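Local coordinates for protein major centromere autoantigen B (Homo sapiens, PDB 1UFI) that is the centromere DNA-binding protein CENP-B, which pairs with a second copy through its dimerization domain, at residues A14-V19 and H38-L43. Residues are numbered along the deposited sequence; the frame is centred on the assembly and turned at random.
Sequences AYFAMV and HLEHDL
F16 bridges the gap between two antiparallel helices of the same chain, reaching from segment 14-19 to touch L39, E40 and L43 of segment 38-43. The axes of the two short segments approach to 11.5 Å and are almost exactly antiparallel, and F16 supplies more than half of the surface buried between them. With CG anti to the backbone N (chi1 -171°), the ring extends straight across toward the facing helix. The side chain meets that helix along its whole length. CB is 4.0 Å from CD1 of L43, and the same methyl then lies over one ring face, in a CH-pi contact whose carbon is 4.0 Å from the centroid and 30° off the normal. On this flank of the ring CD2 is the nearest atom, 3.6 Å from L43 CD1. Further out, CE2 packs obliquely against the CD2 methyl of L39, at 3.9 Å. The tip, CZ, points at the opposing backbone and comes within 3.9 Å of E40 N. On the remaining flank CE1 is 3.6 Å from E40 CB and 3.5 Å from E40 OE2. The methylenes of E40 lie obliquely above this side of the ring, on the same side as the L43 methyl, and the extended chain carries OE2 down to the ring edge, with the carboxylate turned 74° against the ring. OE2 also forms a salt bridge with NZ of K20, one turn beyond F16 on helix 9-23. No hydrogen bond joins the two segments; the contact consists of CH-pi and apolar packing, with the carboxylate oxygen at the ring edge. L39 also packs on L39 of the second subunit, which connects this layer with the dimer interface. The arrangement is that of an antiparallel helical hairpin, two copies of which make up the CENP-B dimerization domain.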
loop_
_atom_site.group_PDB
_atom_site.type_symbol
_atom_site.label_atom_id
_atom_site.label_comp_id
_atom_site.label_asym_id
_atom_site.label_seq_id
_atom_site.Cartn_x
_atom_site.Cartn_y
_atom_site.Cartn_z
ATOM N N ALA A 14 -1.057 -9.956 -2.033
ATOM C CA ALA A 14 -1.346 -10.004 -3.477
ATOM C C ALA A 14 -1.740 -8.618 -3.962
ATOM O O ALA A 14 -1.229 -8.123 -4.967
ATOM C CB ALA A 14 -2.445 -11.038 -3.792
ATOM N N TYR A 15 -2.661 -8.015 -3.234
ATOM C CA TYR A 15 -3.149 -6.616 -3.501
ATOM C C TYR A 15 -1.994 -5.638 -3.439
ATOM O O TYR A 15 -1.847 -4.773 -4.255
ATOM C CB TYR A 15 -4.177 -6.229 -2.475
ATOM C CG TYR A 15 -5.412 -7.148 -2.454
ATOM C CD1 TYR A 15 -5.739 -7.943 -3.553
ATOM C CD2 TYR A 15 -6.216 -7.176 -1.338
ATOM C CE1 TYR A 15 -6.887 -8.797 -3.505
ATOM C CE2 TYR A 15 -7.340 -8.003 -1.292
ATOM C CZ TYR A 15 -7.653 -8.777 -2.346
ATOM O OH TYR A 15 -8.798 -9.546 -2.205
ATOM N N PHE A 16 -1.162 -5.740 -2.409
ATOM C CA PHE A 16 0.004 -4.884 -2.327
ATOM C C PHE A 16 0.978 -4.996 -3.513
ATOM O O PHE A 16 1.534 -3.977 -4.000
ATOM C CB PHE A 16 0.782 -5.145 -0.999
ATOM C CG PHE A 16 1.857 -4.119 -0.794
ATOM C CD1 PHE A 16 3.165 -4.353 -1.155
ATOM C CD2 PHE A 16 1.467 -2.841 -0.351
ATOM C CE1 PHE A 16 4.122 -3.301 -1.040
ATOM C CE2 PHE A 16 2.416 -1.823 -0.179
ATOM C CZ PHE A 16 3.736 -2.061 -0.573
ATOM N N ALA A 17 1.144 -6.219 -4.027
ATOM C CA ALA A 17 1.942 -6.465 -5.228
ATOM C C ALA A 17 1.378 -5.653 -6.430
ATOM O O ALA A 17 2.138 -5.077 -7.202
ATOM C CB ALA A 17 2.010 -8.001 -5.524
ATOM N N MET A 18 0.059 -5.580 -6.510
ATOM C CA MET A 18 -0.598 -4.870 -7.586
ATOM C C MET A 18 -0.454 -3.350 -7.355
ATOM O O MET A 18 -0.263 -2.609 -8.308
ATOM C CB MET A 18 -2.090 -5.291 -7.671
ATOM C CG MET A 18 -2.265 -6.737 -8.125
ATOM S SD MET A 18 -1.667 -6.998 -9.830
ATOM C CE MET A 18 -0.689 -7.638 -9.662
ATOM N N VAL A 19 -0.572 -2.880 -6.116
ATOM C CA VAL A 19 -0.258 -1.463 -5.801
ATOM C C VAL A 19 1.191 -1.115 -6.251
ATOM O O VAL A 19 1.412 -0.032 -6.837
ATOM C CB VAL A 19 -0.425 -1.132 -4.265
ATOM C CG1 VAL A 19 0.065 0.303 -3.972
ATOM C CG2 VAL A 19 -1.845 -1.381 -3.771
ATOM N N HIS A 38 8.949 0.445 2.916
ATOM C CA HIS A 38 8.507 0.575 4.310
ATOM C C HIS A 38 7.136 -0.053 4.546
ATOM O O HIS A 38 6.938 -0.774 5.522
ATOM C CB HIS A 38 8.597 2.030 4.785
ATOM C CG HIS A 38 10.007 2.428 5.116
ATOM N ND1 HIS A 38 10.605 2.095 6.325
ATOM C CD2 HIS A 38 10.974 2.987 4.353
ATOM C CE1 HIS A 38 11.867 2.520 6.306
ATOM N NE2 HIS A 38 12.113 3.065 5.123
ATOM N N LEU A 39 6.164 0.235 3.695
ATOM C CA LEU A 39 4.819 -0.351 3.940
ATOM C C LEU A 39 4.806 -1.881 3.804
ATOM O O LEU A 39 4.158 -2.574 4.587
ATOM C CB LEU A 39 3.757 0.368 3.079
ATOM C CG LEU A 39 2.367 0.013 3.594
ATOM C CD1 LEU A 39 2.183 0.494 4.989
ATOM C CD2 LEU A 39 1.359 0.671 2.589
ATOM N N GLU A 40 5.577 -2.395 2.852
ATOM C CA GLU A 40 5.684 -3.841 2.603
ATOM C C GLU A 40 6.235 -4.498 3.867
ATOM O O GLU A 40 5.744 -5.560 4.291
ATOM C CB GLU A 40 6.599 -4.153 1.431
ATOM C CG GLU A 40 6.464 -5.605 1.038
ATOM C CD GLU A 40 7.197 -5.966 -0.263
ATOM O OE1 GLU A 40 7.932 -6.982 -0.295
ATOM O OE2 GLU A 40 7.083 -5.234 -1.277
ATOM N N HIS A 41 7.211 -3.819 4.476
ATOM C CA HIS A 41 7.888 -4.332 5.662
ATOM C C HIS A 41 6.912 -4.376 6.795
ATOM O O HIS A 41 6.791 -5.417 7.430
ATOM C CB HIS A 41 9.062 -3.439 6.048
ATOM C CG HIS A 41 9.736 -3.873 7.308
ATOM N ND1 HIS A 41 10.754 -4.798 7.319
ATOM C CD2 HIS A 41 9.525 -3.520 8.595
ATOM C CE1 HIS A 41 11.137 -5.006 8.568
ATOM N NE2 HIS A 41 10.403 -4.254 9.363
ATOM N N ASP A 42 6.124 -3.298 6.955
ATOM C CA ASP A 42 5.164 -3.211 8.062
ATOM C C ASP A 42 4.166 -4.340 7.880
ATOM O O ASP A 42 3.784 -5.019 8.858
ATOM C CB ASP A 42 4.370 -1.863 8.076
ATOM C CG ASP A 42 5.235 -0.659 8.397
ATOM O OD1 ASP A 42 6.236 -0.799 9.136
ATOM O OD2 ASP A 42 4.983 0.468 7.927
ATOM N N LEU A 43 3.667 -4.528 6.643
ATOM C CA LEU A 43 2.660 -5.566 6.382
ATOM C C LEU A 43 3.172 -6.956 6.850
ATOM O O LEU A 43 2.396 -7.685 7.474
ATOM C CB LEU A 43 2.338 -5.622 4.909
ATOM C CG LEU A 43 1.362 -4.545 4.460
ATOM C CD1 LEU A 43 1.543 -4.399 2.895
ATOM C CD2 LEU A 43 -0.064 -4.959 4.817
#